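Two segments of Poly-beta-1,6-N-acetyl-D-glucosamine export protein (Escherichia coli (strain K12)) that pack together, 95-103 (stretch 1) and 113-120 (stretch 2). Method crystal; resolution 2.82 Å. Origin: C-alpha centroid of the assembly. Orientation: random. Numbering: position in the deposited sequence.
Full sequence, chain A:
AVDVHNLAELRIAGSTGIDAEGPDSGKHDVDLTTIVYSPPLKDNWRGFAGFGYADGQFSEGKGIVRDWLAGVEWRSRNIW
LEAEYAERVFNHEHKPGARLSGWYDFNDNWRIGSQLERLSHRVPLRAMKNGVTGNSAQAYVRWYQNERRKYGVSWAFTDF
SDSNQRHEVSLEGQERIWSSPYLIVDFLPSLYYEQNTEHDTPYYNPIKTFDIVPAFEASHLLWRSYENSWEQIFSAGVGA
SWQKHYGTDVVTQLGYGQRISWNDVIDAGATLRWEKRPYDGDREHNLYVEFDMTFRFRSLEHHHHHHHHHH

Stretch 1, residues 95-103: KPGARLSGW
Stretch 2, residues 113-120: GSQLERLS

Antiparallel β-strands join by spending backbone polar groups in alternating pairs, and residues 95-103 and 113-120 of this export protein illustrate the rule. Strand 95-103 and strand 113-118 run at 178° to each other, their axes approaching to 4.5 Å. Phi lies mostly between -180° and -105° and psi between 118° and 162°; Pro96, at -77/157, is less extended in phi.

The register places Ala98 opposite Arg118, Leu100 opposite Leu116 and Gly102 opposite Ser114, and each of these pairs closes two hydrogen bonds. Gly102 N donates to Ser114 O at 3.0 Å and Ser114 N returns the bond to Gly102 O at 2.8 Å. Leu100 N reaches Leu116 O at 2.7 Å, while Leu116 N reaches Leu100 O at 2.5 Å. At the far end Arg118 N meets Ala98 O at 2.6 Å and nearly linearly (176°), whereas Ala98 N to Arg118 O is very short, 2.2 Å, and bent to 134°. This squeeze lies beside the cis peptide that precedes Leu119, where the strand gives way to loop.

The intervening pairs, Arg99 with Glu117, Ser101 with Gln115 and Trp103 with Gly113, are non-hydrogen-bonded, with CA-CA distances of 4.4, 4.1 and 4.0 Å. Five of the six carbonyls gain a second, weaker CA-H...O partner: Arg99 CA lies 3.3 Å from Leu116 O, Gln115 CA 3.3 Å from Leu100 O, Ser101 CA 3.3 Å from Ser114 O, Gly113 CA 3.3 Å from Gly102 O, and Glu117 CA 3.4 Å from Ala98 O.

Side chains alternate between two faces. Ala98, Leu100, Ser114, Leu116 and Arg118 share one. There Leu100 (chi1 t, chi2 p) and Leu116 (m, t) bring CB to CB at 4.2 Å, a small apolar contact on the surface that may face lipid, and extended Arg118 (p, t, t) sets NE 3.9 Å from Ala98 CB.

The other face carries Arg99, Ser101, Trp103, Gln115 and Glu117. Arg99 (t, t, p) places CD 3.5 Å from Gln115 NE2, but its NE, NH1 and NH2 find their hydrogen-bond partners elsewhere in the structure. Ser101 (p) packs CB 3.6 Å from Gln115 CD. Thus polar side chains contribute packing here, while the backbone supplies every hydrogen bond between the stretches. Trp103 (p) leads its ring away, leaving CB 4.0 Å from Gly113 CA.

Beyond the ladder, Leu119 (m, p) turns its end inward, with CD1 3.2 Å from Pro96 O. Together the stretches bury 652 Å². Gly97, Ser101, Gly113 and Glu117 are buried; glycine suits position 97, where an ideal CB would sit a tight 3.1 Å from Arg118 O.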

# COMPACT_ATOMS: atom_id res chain seq x y z
N LYS A 95 -1.99 -11.10 20.62
CA LYS A 95 -2.51 -9.75 20.79
C LYS A 95 -3.58 -9.47 19.74
O LYS A 95 -3.44 -9.87 18.58
CB LYS A 95 -1.39 -8.71 20.70
CG LYS A 95 -0.67 -8.50 22.02
CD LYS A 95 0.19 -7.25 21.97
CE LYS A 95 1.45 -7.43 22.79
NZ LYS A 95 1.21 -8.30 23.97
N PRO A 96 -4.65 -8.78 20.14
CA PRO A 96 -5.84 -8.52 19.32
C PRO A 96 -5.66 -7.42 18.28
O PRO A 96 -4.80 -6.55 18.43
CB PRO A 96 -6.88 -8.10 20.35
CG PRO A 96 -6.09 -7.45 21.42
CD PRO A 96 -4.81 -8.25 21.51
N GLY A 97 -6.47 -7.46 17.23
CA GLY A 97 -6.40 -6.48 16.16
C GLY A 97 -7.69 -6.29 15.39
O GLY A 97 -8.42 -7.25 15.14
N ALA A 98 -7.98 -5.05 15.01
CA ALA A 98 -9.21 -4.74 14.28
C ALA A 98 -9.02 -3.59 13.29
O ALA A 98 -8.20 -2.70 13.50
CB ALA A 98 -10.33 -4.41 15.25
N ARG A 99 -9.79 -3.62 12.21
CA ARG A 99 -9.73 -2.54 11.22
C ARG A 99 -11.12 -2.08 10.79
O ARG A 99 -12.01 -2.89 10.53
CB ARG A 99 -8.92 -2.98 10.00
CG ARG A 99 -8.82 -1.92 8.92
CD ARG A 99 -7.84 -2.33 7.83
NE ARG A 99 -8.26 -3.57 7.17
CZ ARG A 99 -9.18 -3.62 6.21
NH1 ARG A 99 -9.79 -2.52 5.80
NH2 ARG A 99 -9.50 -4.79 5.67
N LEU A 100 -11.29 -0.77 10.71
CA LEU A 100 -12.52 -0.18 10.20
C LEU A 100 -12.17 0.84 9.13
O LEU A 100 -11.37 1.75 9.36
CB LEU A 100 -13.34 0.47 11.31
CG LEU A 100 -14.61 1.18 10.85
CD1 LEU A 100 -15.58 0.19 10.22
CD2 LEU A 100 -15.27 1.92 12.01
N SER A 101 -12.77 0.70 7.95
CA SER A 101 -12.44 1.58 6.84
C SER A 101 -13.60 1.74 5.86
O SER A 101 -14.51 0.91 5.82
CB SER A 101 -11.21 1.05 6.09
OG SER A 101 -11.41 -0.28 5.66
N GLY A 102 -13.55 2.81 5.09
CA GLY A 102 -14.56 3.07 4.08
C GLY A 102 -14.30 4.32 3.27
O GLY A 102 -13.50 5.17 3.65
N TRP A 103 -14.96 4.41 2.12
CA TRP A 103 -14.99 5.66 1.37
C TRP A 103 -16.40 5.91 0.88
O TRP A 103 -17.18 4.97 0.68
CB TRP A 103 -14.01 5.65 0.18
CG TRP A 103 -14.24 4.55 -0.83
CD1 TRP A 103 -13.52 3.40 -0.95
CD2 TRP A 103 -15.23 4.52 -1.87
NE1 TRP A 103 -14.00 2.64 -1.98
CE2 TRP A 103 -15.05 3.30 -2.57
CE3 TRP A 103 -16.24 5.39 -2.28
CZ2 TRP A 103 -15.86 2.94 -3.65
CZ3 TRP A 103 -17.04 5.02 -3.35
CH2 TRP A 103 -16.84 3.81 -4.02
N GLY A 113 -12.22 9.27 2.15
CA GLY A 113 -11.99 7.96 2.74
C GLY A 113 -11.49 8.03 4.17
O GLY A 113 -10.77 8.95 4.55
N SER A 114 -11.89 7.05 4.97
CA SER A 114 -11.52 6.99 6.38
C SER A 114 -11.00 5.60 6.71
O SER A 114 -11.37 4.63 6.05
CB SER A 114 -12.72 7.35 7.26
OG SER A 114 -12.34 7.53 8.61
N GLN A 115 -10.16 5.49 7.74
CA GLN A 115 -9.60 4.19 8.10
C GLN A 115 -9.04 4.15 9.52
O GLN A 115 -8.11 4.87 9.86
CB GLN A 115 -8.51 3.81 7.09
CG GLN A 115 -8.04 2.37 7.20
CD GLN A 115 -7.70 1.77 5.85
OE1 GLN A 115 -7.71 2.46 4.83
NE2 GLN A 115 -7.39 0.48 5.84
N LEU A 116 -9.64 3.28 10.34
CA LEU A 116 -9.17 3.02 11.70
C LEU A 116 -8.53 1.65 11.81
O LEU A 116 -9.05 0.67 11.28
CB LEU A 116 -10.32 3.09 12.69
CG LEU A 116 -10.93 4.45 12.99
CD1 LEU A 116 -12.05 4.23 13.97
CD2 LEU A 116 -9.86 5.36 13.54
N GLU A 117 -7.40 1.57 12.51
CA GLU A 117 -6.72 0.28 12.67
C GLU A 117 -6.14 0.04 14.06
O GLU A 117 -5.60 0.94 14.70
CB GLU A 117 -5.60 0.13 11.62
CG GLU A 117 -5.78 0.96 10.35
CD GLU A 117 -5.03 0.40 9.16
OE1 GLU A 117 -4.17 -0.49 9.35
OE2 GLU A 117 -5.31 0.84 8.02
N ARG A 118 -6.29 -1.20 14.51
CA ARG A 118 -5.50 -1.77 15.59
C ARG A 118 -5.24 -3.23 15.20
O ARG A 118 -6.14 -3.89 14.71
CB ARG A 118 -6.21 -1.66 16.95
CG ARG A 118 -7.29 -2.72 17.20
CD ARG A 118 -7.67 -2.86 18.67
NE ARG A 118 -9.05 -3.33 18.82
CZ ARG A 118 -9.58 -3.76 19.95
NH1 ARG A 118 -8.84 -3.81 21.06
NH2 ARG A 118 -10.84 -4.16 19.99
N LEU A 119 -4.00 -3.69 15.27
CA LEU A 119 -2.82 -2.84 15.35
C LEU A 119 -2.56 -2.29 13.95
O LEU A 119 -3.01 -2.87 12.96
CB LEU A 119 -1.60 -3.62 15.85
CG LEU A 119 -1.75 -4.57 17.05
CD1 LEU A 119 -2.21 -5.95 16.61
CD2 LEU A 119 -0.44 -4.66 17.80
N SER A 120 -1.84 -1.18 13.87
CA SER A 120 -1.63 -0.52 12.59
C SER A 120 -0.40 -1.07 11.86
O SER A 120 0.59 -1.42 12.49
CB SER A 120 -1.48 0.99 12.78
OG SER A 120 -1.32 1.64 11.54